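Local structure of lactate racemase (Thermoanaerobacterium thermosaccharolyticum, 2YJG) at residues A[373-378]-A[390-395]; A[280-285]-A[313-318]; A[289-294]-A[319-324]. The protein catalyses the interconversion of the D- and L-isomers of lactate, using a nickel pincer cofactor derived from nicotinic acid mononucleotide. All blocks are in the same frame, centred on the assembly; numbering follows the deposited sequence.

Contact 1: A[373-378]-A[390-395]; sequences IMVTDS and TPAKDL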
loop_
_atom_site.group_PDB
_atom_site.type_symbol
_atom_site.label_atom_id
_atom_site.label_comp_id
_atom_site.label_asym_id
_atom_site.label_seq_id
_atom_site.Cartn_x
_atom_site.Cartn_y
_atom_site.Cartn_z
ATOM N N ILE A 373 3.609 -37.954 22.427
ATOM C CA ILE A 373 2.973 -37.274 23.551
ATOM C C ILE A 373 3.078 -35.798 23.303
ATOM O O ILE A 373 4.176 -35.278 23.064
ATOM C CB ILE A 373 3.627 -37.613 24.944
ATOM C CG1 ILE A 373 3.419 -39.074 25.270
ATOM C CG2 ILE A 373 3.032 -36.716 26.075
ATOM C CD1 ILE A 373 4.384 -39.641 26.216
ATOM N N MET A 374 1.952 -35.095 23.326
ATOM C CA MET A 374 2.022 -33.660 23.120
ATOM C C MET A 374 1.747 -32.886 24.444
ATOM O O MET A 374 0.721 -33.053 25.085
ATOM C CB MET A 374 1.066 -33.182 22.022
ATOM C CG MET A 374 1.309 -33.715 20.627
ATOM S SD MET A 374 0.314 -32.857 19.388
ATOM C CE MET A 374 1.204 -31.386 19.218
ATOM N N VAL A 375 2.690 -32.047 24.824
ATOM C CA VAL A 375 2.499 -31.000 25.832
ATOM C C VAL A 375 1.998 -29.786 25.094
ATOM O O VAL A 375 2.705 -29.177 24.299
ATOM C CB VAL A 375 3.858 -30.690 26.618
ATOM C CG1 VAL A 375 3.755 -29.476 27.580
ATOM C CG2 VAL A 375 4.357 -31.976 27.374
ATOM N N THR A 376 0.754 -29.400 25.416
ATOM C CA THR A 376 0.008 -28.467 24.641
ATOM C C THR A 376 -1.093 -27.859 25.505
ATOM O O THR A 376 -1.389 -28.382 26.534
ATOM C CB THR A 376 -0.573 -29.183 23.408
ATOM O OG1 THR A 376 -0.999 -28.205 22.496
ATOM C CG2 THR A 376 -1.722 -30.111 23.756
ATOM N N ASP A 377 -1.629 -26.739 25.051
ATOM C CA ASP A 377 -2.750 -26.030 25.662
ATOM C C ASP A 377 -3.884 -26.979 25.866
ATOM O O ASP A 377 -4.150 -27.781 24.974
ATOM C CB ASP A 377 -3.158 -24.902 24.709
ATOM C CG ASP A 377 -4.089 -23.902 25.323
ATOM O OD1 ASP A 377 -5.287 -24.260 25.595
ATOM O OD2 ASP A 377 -3.626 -22.733 25.468
ATOM N N SER A 378 -4.582 -26.867 27.009
ATOM C CA SER A 378 -5.649 -27.806 27.361
ATOM C C SER A 378 -6.794 -27.833 26.375
ATOM O O SER A 378 -7.476 -28.868 26.297
ATOM C CB SER A 378 -6.215 -27.547 28.763
ATOM O OG SER A 378 -6.875 -26.295 28.791
ATOM N N THR A 390 -1.161 -38.684 22.766
ATOM C CA THR A 390 -1.517 -38.575 24.175
ATOM C C THR A 390 -1.135 -37.191 24.633
ATOM O O THR A 390 0.061 -36.761 24.502
ATOM C CB THR A 390 -0.777 -39.592 25.040
ATOM O OG1 THR A 390 -1.010 -40.895 24.558
ATOM C CG2 THR A 390 -1.194 -39.485 26.500
ATOM N N PRO A 391 -2.124 -36.456 25.145
ATOM C CA PRO A 391 -1.843 -35.135 25.677
ATOM C C PRO A 391 -1.183 -35.225 27.065
ATOM O O PRO A 391 -1.402 -36.199 27.797
ATOM C CB PRO A 391 -3.225 -34.518 25.793
ATOM C CG PRO A 391 -4.140 -35.694 26.004
ATOM C CD PRO A 391 -3.508 -36.884 25.405
ATOM N N ALA A 392 -0.383 -34.227 27.393
ATOM C CA ALA A 392 0.198 -34.106 28.751
ATOM C C ALA A 392 0.208 -32.661 29.172
ATOM O O ALA A 392 0.365 -31.766 28.322
ATOM C CB ALA A 392 1.605 -34.692 28.798
ATOM N N LYS A 393 -0.004 -32.397 30.475
ATOM C CA LYS A 393 -0.086 -31.003 30.922
ATOM C C LYS A 393 1.250 -30.308 30.997
ATOM O O LYS A 393 1.335 -29.083 30.903
ATOM C CB LYS A 393 -0.861 -30.883 32.264
ATOM C CG LYS A 393 -0.011 -30.693 33.540
ATOM C CD LYS A 393 -0.891 -30.880 34.866
ATOM C CE LYS A 393 -0.544 -32.132 35.648
ATOM N NZ LYS A 393 -1.348 -32.193 36.930
ATOM N N ASP A 394 2.316 -31.075 31.202
ATOM C CA ASP A 394 3.629 -30.508 31.297
ATOM C C ASP A 394 4.662 -31.580 31.012
ATOM O O ASP A 394 4.336 -32.760 30.872
ATOM C CB ASP A 394 3.839 -29.824 32.720
ATOM C CG ASP A 394 3.658 -30.782 33.902
ATOM O OD1 ASP A 394 4.029 -31.954 33.799
ATOM O OD2 ASP A 394 3.152 -30.351 34.995
ATOM N N LEU A 395 5.920 -31.183 30.953
ATOM C CA LEU A 395 6.975 -32.105 30.580
ATOM C C LEU A 395 7.181 -33.209 31.615
ATOM O O LEU A 395 7.486 -34.346 31.285
ATOM C CB LEU A 395 8.273 -31.320 30.310
ATOM C CG LEU A 395 8.321 -30.488 29.014
ATOM C CD1 LEU A 395 9.387 -29.485 29.057
ATOM C CD2 LEU A 395 8.511 -31.430 27.780
HETATM O O HOH W 1 -1.218 -28.314 29.285
#

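Contact 2: A[280-285]-A[313-318]; sequences VITSNG and IIIAAE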
loop_
_atom_site.group_PDB
_atom_site.type_symbol
_atom_site.label_atom_id
_atom_site.label_comp_id
_atom_site.label_asym_id
_atom_site.label_seq_id
_atom_site.Cartn_x
_atom_site.Cartn_y
_atom_site.Cartn_z
ATOM N N VAL A 280 12.549 -39.209 23.140
ATOM C CA VAL A 280 13.035 -37.950 22.681
ATOM C C VAL A 280 12.115 -36.872 23.252
ATOM O O VAL A 280 10.884 -37.055 23.256
ATOM C CB VAL A 280 12.964 -37.878 21.147
ATOM C CG1 VAL A 280 13.421 -36.564 20.696
ATOM C CG2 VAL A 280 13.737 -39.040 20.451
ATOM N N ILE A 281 12.684 -35.754 23.710
ATOM C CA ILE A 281 11.954 -34.534 24.070
ATOM C C ILE A 281 12.316 -33.445 23.118
ATOM O O ILE A 281 13.504 -33.157 22.899
ATOM C CB ILE A 281 12.271 -34.021 25.497
ATOM C CG1 ILE A 281 11.796 -35.060 26.501
ATOM C CG2 ILE A 281 11.679 -32.623 25.676
ATOM C CD1 ILE A 281 12.140 -34.726 27.996
ATOM N N THR A 282 11.312 -32.870 22.471
ATOM C CA THR A 282 11.578 -31.757 21.553
ATOM C C THR A 282 10.426 -30.713 21.581
ATOM O O THR A 282 9.541 -30.778 22.459
ATOM C CB THR A 282 11.852 -32.289 20.145
ATOM O OG1 THR A 282 12.439 -31.271 19.338
ATOM C CG2 THR A 282 10.539 -32.874 19.502
ATOM N N SER A 283 10.535 -29.710 20.722
ATOM C CA SER A 283 9.537 -28.630 20.654
ATOM C C SER A 283 9.338 -28.217 19.221
ATOM O O SER A 283 10.036 -28.683 18.324
ATOM C CB SER A 283 9.979 -27.411 21.454
ATOM O OG SER A 283 10.810 -26.611 20.691
ATOM N N ASN A 284 8.355 -27.375 18.967
ATOM C CA ASN A 284 8.230 -26.837 17.624
ATOM C C ASN A 284 8.674 -25.405 17.527
ATOM O O ASN A 284 8.052 -24.681 16.785
ATOM C CB ASN A 284 6.818 -26.903 17.071
ATOM C CG ASN A 284 6.791 -27.409 15.634
ATOM O OD1 ASN A 284 7.361 -28.442 15.374
ATOM N ND2 ASN A 284 6.202 -26.633 14.687
ATOM N N GLY A 285 9.707 -25.012 18.282
ATOM C CA GLY A 285 10.345 -23.714 18.098
ATOM C C GLY A 285 9.651 -22.491 18.686
ATOM O O GLY A 285 10.059 -21.370 18.410
ATOM N N ILE A 313 8.103 -40.073 21.431
ATOM C CA ILE A 313 8.502 -38.726 21.151
ATOM C C ILE A 313 7.586 -37.801 21.967
ATOM O O ILE A 313 6.323 -37.865 21.824
ATOM C CB ILE A 313 8.348 -38.422 19.644
ATOM C CG1 ILE A 313 9.318 -39.277 18.811
ATOM C CG2 ILE A 313 8.516 -36.914 19.334
ATOM C CD1 ILE A 313 8.758 -39.506 17.279
ATOM N N ILE A 314 8.192 -36.979 22.822
ATOM C CA ILE A 314 7.503 -35.863 23.556
ATOM C C ILE A 314 7.799 -34.560 22.847
ATOM O O ILE A 314 8.960 -34.198 22.601
ATOM C CB ILE A 314 7.950 -35.712 25.026
ATOM C CG1 ILE A 314 7.750 -37.006 25.789
ATOM C CG2 ILE A 314 7.218 -34.550 25.677
ATOM C CD1 ILE A 314 8.565 -37.156 27.120
ATOM N N ILE A 315 6.744 -33.858 22.475
ATOM C CA ILE A 315 6.874 -32.602 21.781
ATOM C C ILE A 315 6.087 -31.503 22.529
ATOM O O ILE A 315 4.897 -31.656 22.790
ATOM C CB ILE A 315 6.426 -32.665 20.274
ATOM C CG1 ILE A 315 6.776 -31.330 19.663
ATOM C CG2 ILE A 315 4.967 -32.957 20.099
ATOM C CD1 ILE A 315 6.944 -31.200 18.197
ATOM N N ALA A 316 6.762 -30.393 22.828
ATOM C CA ALA A 316 6.108 -29.271 23.417
ATOM C C ALA A 316 5.787 -28.313 22.313
ATOM O O ALA A 316 6.676 -27.853 21.638
ATOM C CB ALA A 316 6.978 -28.602 24.488
ATOM N N ALA A 317 4.485 -28.050 22.144
ATOM C CA ALA A 317 3.920 -27.206 21.071
ATOM C C ALA A 317 2.583 -26.630 21.600
ATOM O O ALA A 317 1.631 -27.358 21.852
ATOM C CB ALA A 317 3.702 -28.029 19.759
ATOM N N GLU A 318 2.549 -25.331 21.855
ATOM C CA GLU A 318 1.366 -24.707 22.497
ATOM C C GLU A 318 0.137 -24.909 21.647
ATOM O O GLU A 318 -0.943 -25.218 22.156
ATOM C CB GLU A 318 1.635 -23.226 22.679
ATOM C CG GLU A 318 0.478 -22.469 23.249
ATOM C CD GLU A 318 0.716 -21.005 23.401
ATOM O OE1 GLU A 318 1.028 -20.318 22.394
ATOM O OE2 GLU A 318 0.548 -20.525 24.555
#

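Contact 3: A[289-294]-A[319-324]; sequences LDQNIY and CADGHG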
loop_
_atom_site.group_PDB
_atom_site.type_symbol
_atom_site.label_atom_id
_atom_site.label_comp_id
_atom_site.label_asym_id
_atom_site.label_seq_id
_atom_site.Cartn_x
_atom_site.Cartn_y
_atom_site.Cartn_z
ATOM N N LEU A 289 5.969 -20.513 15.353
ATOM C CA LEU A 289 6.247 -21.794 14.694
ATOM C C LEU A 289 5.438 -22.962 15.260
ATOM O O LEU A 289 5.253 -23.958 14.575
ATOM C CB LEU A 289 7.728 -22.096 14.760
ATOM C CG LEU A 289 8.631 -20.946 14.286
ATOM C CD1 LEU A 289 10.100 -21.303 14.435
ATOM C CD2 LEU A 289 8.261 -20.614 12.883
ATOM N N ASP A 290 4.965 -22.824 16.496
ATOM C CA ASP A 290 4.188 -23.891 17.171
ATOM C C ASP A 290 2.713 -23.564 17.325
ATOM O O ASP A 290 2.062 -24.046 18.249
ATOM C CB ASP A 290 4.836 -24.300 18.529
ATOM C CG ASP A 290 4.571 -23.288 19.680
ATOM O OD1 ASP A 290 4.116 -22.152 19.450
ATOM O OD2 ASP A 290 4.852 -23.626 20.836
ATOM N N GLN A 291 2.165 -22.829 16.355
ATOM C CA GLN A 291 0.810 -22.288 16.518
ATOM C C GLN A 291 -0.310 -23.287 16.315
ATOM O O GLN A 291 -1.445 -23.027 16.701
ATOM C CB GLN A 291 0.564 -21.028 15.671
ATOM C CG GLN A 291 0.698 -21.175 14.236
ATOM C CD GLN A 291 0.655 -19.853 13.440
ATOM O OE1 GLN A 291 0.807 -19.886 12.216
ATOM N NE2 GLN A 291 0.464 -18.721 14.107
ATOM N N ASN A 292 -0.010 -24.430 15.746
ATOM C CA ASN A 292 -1.030 -25.470 15.541
ATOM C C ASN A 292 -0.396 -26.835 15.378
ATOM O O ASN A 292 0.825 -26.939 15.128
ATOM C CB ASN A 292 -1.960 -25.076 14.365
ATOM C CG ASN A 292 -1.244 -24.942 13.069
ATOM O OD1 ASN A 292 -0.471 -25.833 12.715
ATOM N ND2 ASN A 292 -1.457 -23.825 12.337
ATOM N N ILE A 293 -1.210 -27.874 15.590
ATOM C CA ILE A 293 -0.797 -29.275 15.456
ATOM C C ILE A 293 -0.203 -29.589 14.090
ATOM O O ILE A 293 0.863 -30.229 14.031
ATOM C CB ILE A 293 -1.873 -30.278 15.861
ATOM C CG1 ILE A 293 -2.405 -29.937 17.250
ATOM C CG2 ILE A 293 -1.290 -31.700 15.884
ATOM C CD1 ILE A 293 -3.546 -30.878 17.697
ATOM N N TYR A 294 -0.840 -29.053 13.046
ATOM C CA TYR A 294 -0.367 -29.178 11.665
ATOM C C TYR A 294 1.140 -28.841 11.598
ATOM O O TYR A 294 1.940 -29.609 11.075
ATOM C CB TYR A 294 -1.212 -28.247 10.800
ATOM C CG TYR A 294 -0.980 -28.366 9.313
ATOM C CD1 TYR A 294 0.086 -27.732 8.724
ATOM C CD2 TYR A 294 -1.844 -29.098 8.494
ATOM C CE1 TYR A 294 0.327 -27.830 7.347
ATOM C CE2 TYR A 294 -1.638 -29.165 7.109
ATOM C CZ TYR A 294 -0.568 -28.541 6.553
ATOM O OH TYR A 294 -0.357 -28.640 5.207
ATOM N N CYS A 319 0.301 -24.782 20.324
ATOM C CA CYS A 319 -0.817 -24.985 19.396
ATOM C C CYS A 319 -2.018 -24.121 19.741
ATOM O O CYS A 319 -3.143 -24.593 19.800
ATOM C CB CYS A 319 -1.229 -26.465 19.283
ATOM S SG CYS A 319 0.151 -27.535 18.689
ATOM N N ALA A 320 -1.747 -22.860 19.981
ATOM C CA ALA A 320 -2.772 -21.899 20.395
ATOM C C ALA A 320 -3.935 -21.843 19.410
ATOM O O ALA A 320 -5.051 -21.549 19.829
ATOM C CB ALA A 320 -2.141 -20.472 20.507
ATOM N N ASP A 321 -3.653 -22.068 18.123
ATOM C CA ASP A 321 -4.667 -22.036 17.074
ATOM C C ASP A 321 -5.328 -23.375 16.778
ATOM O O ASP A 321 -6.157 -23.443 15.857
ATOM C CB ASP A 321 -4.088 -21.434 15.803
ATOM C CG ASP A 321 -3.649 -19.984 15.990
ATOM O OD1 ASP A 321 -4.196 -19.289 16.868
ATOM O OD2 ASP A 321 -2.792 -19.518 15.244
ATOM N N GLY A 322 -5.057 -24.405 17.583
ATOM C CA GLY A 322 -5.776 -25.651 17.487
ATOM C C GLY A 322 -5.086 -26.588 16.506
ATOM O O GLY A 322 -3.845 -26.577 16.445
ATOM N N HIS A 323 -5.845 -27.376 15.730
ATOM C CA HIS A 323 -5.238 -28.436 14.914
ATOM C C HIS A 323 -4.598 -27.958 13.653
ATOM O O HIS A 323 -3.777 -28.670 13.125
ATOM C CB HIS A 323 -6.171 -29.627 14.610
ATOM C CG HIS A 323 -7.520 -29.217 14.092
ATOM N ND1 HIS A 323 -7.687 -28.441 12.963
ATOM C CD2 HIS A 323 -8.769 -29.505 14.541
ATOM C CE1 HIS A 323 -8.980 -28.213 12.771
ATOM N NE2 HIS A 323 -9.659 -28.850 13.717
ATOM N N GLY A 324 -4.922 -26.752 13.188
ATOM C CA GLY A 324 -4.321 -26.206 11.998
ATOM C C GLY A 324 -4.828 -26.682 10.619
ATOM O O GLY A 324 -4.251 -26.304 9.569
HETATM O O HOH W 2 1.177 -21.341 19.799
#

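Contact 1: A[373-378]-A[390-395]
Met374 reaches Pro391 and its neighbours through the backbone, in the last parallel pair of a six-stranded sheet: strand 371-375, helix 381-386 and strand 390-392 form a beta-alpha-beta unit, and 390-392 is the outermost strand within the chain. Met374 N donates to Thr390 O at 2.8 Å, and Met374 O accepts from Ala392 N at the same distance; both backbone bonds between these two segments come from Met374. Pro391, facing Met374 in the register, has no N-H of its own to give.

Val375 carries the side-chain contact on the face it shares with Ile373 and Ala392. Its CB lies 4.0 Å from Ala392 O, and from there the two methyls part. CG1, anti to the backbone N (chi1 173°), comes up against Asp394 CA. CG2, beside the backbone N, packs 3.6 Å from Asp394 O and also touches Ala392 CB and Leu395 CD2. The valine thus fits into the bend where the chain leaves strand 390-392 for helix 395-405, whose N-cap is Asp394, its OD1 bonded to Glu397 N. Next along the same face, Ile373 sets its CG2 methyl against Ala392 CB at 3.7 Å. CG2 also lies 3.4 Å from Thr390 O, and Ile373 CG1 reaches Thr390 CB only at 4.2 Å. Ala398 of helix 395-405 covers Ile373, Val375 and Ala392 together. On the other face, Met374 turns its thioether away from Pro391 toward helix 293-305, where it touches Ile293, Ser296 and Met300.

Past the strands the two segments diverge. Thr376 N is buried with no partner in the model, while Thr376 OG1 is hydrogen-bonded to Ala317 O. One water bridges the segments, donating to Thr376 O at 2.8 Å and to Lys393 O at 3.1 Å.

Contact 2: A[280-285]-A[313-318]
Val280 to Ser283 run parallel to Ile313 to Ala316 with axes 4.4 Å apart, stitched by four backbone bonds from Ile314 N to Val280 O (2.7 Å) through to the longer Asn284 N to Ala316 O (3.2 Å). Both are central strands in the parallel sheet of the C-terminal domain. On one face Ile281 and Ile314 lie side by side, CG1 of the first 3.9 Å from CD1 of the second, and Leu395 covers both. The opposite face pairs Thr282 with Ile315. Thr282 OG1, anti to its backbone N (chi1 -165°), donates to Ile415 O of strand 412-415, while CG2 is turned to Ile315 CG1. Ile315 then runs on past Ser283, and its CD1 lies 4.0 Å from both Ser283 C and Asn284 OD1. An alanine at Ile315 would probably open a gap beside Thr282 CG2 and take from Asn284 OD1 the methyl beside it. Ser283 OG accepts from Gly285 N in an ST turn and is also hydrogen-bonded to Pro416 O. Near Gln295 and Lys298, probable substrate-binding residues, Asn284 ND2 bonds to Leu289 O and OD1 accepts from Gly299 N; apolar packing gives way to side-chain hydrogen bonds where strand 279-283 ends.

Contact 3: A[289-294]-A[319-324]
Cys319 places its sulfur against the start of helix 293-305: SG, anti to its own carbonyl carbon and beside its backbone N (chi1 -60°), lies 3.4 Å from Ile293 N and 3.8 Å from Ile293 CG1. Asn292 folds its CG between its backbone N and carbonyl carbon (chi1 62°), which puts CG 3.5 Å from Gly324 CA, with ND2 of Asn292 at 3.7 Å from the same atom. Asn292 OD1 caps the helix at the N-H of Gln295, a probable substrate-binding residue. A side chain on Gly324 would run into Asn292 and Tyr294. Gln291 has the same first torsion and then extends, crossing Asp321 with Gln291 NE2 3.5 Å from Asp321 OD2 and the amide and carboxylate planes 42° apart. Between the backbones, the type I turn from Cys319 to Gly322 fits round Gln291 O, which accepts from Asp321 N at 2.8 Å. Gly322 O and His323 O take the N-H groups of Ile293 and Tyr294, so the loop meets the first turn of the helix. The contact thus joins the loop after strand 311-316 to the N-terminus of helix 293-305, with Met374 of strand 371-375 against Cys319, and Tyr294 reaching Trp358 and Glu359 of helix 357-369.

From the N terminus, strand 279-283 comes first and runs into the loop and helix 293-305 that begin contact 3; the chain then returns as strand 311-316, which closes contact 2, and its following loop closes contact 3. These two therefore cross, their segments alternating. Contact 1 follows in series, closed by a short connection that contains helix 381-386. Strand 311-316 neighbours 371-375, so contacts 1 and 2 are consecutive pairings of one sheet, joined by the bond of Ile373 N to Ile313 O. Asp290 OD2 on Glu318 N ties contact 2 to contact 3, and strand 371-375 of contact 1 packs on contact 3.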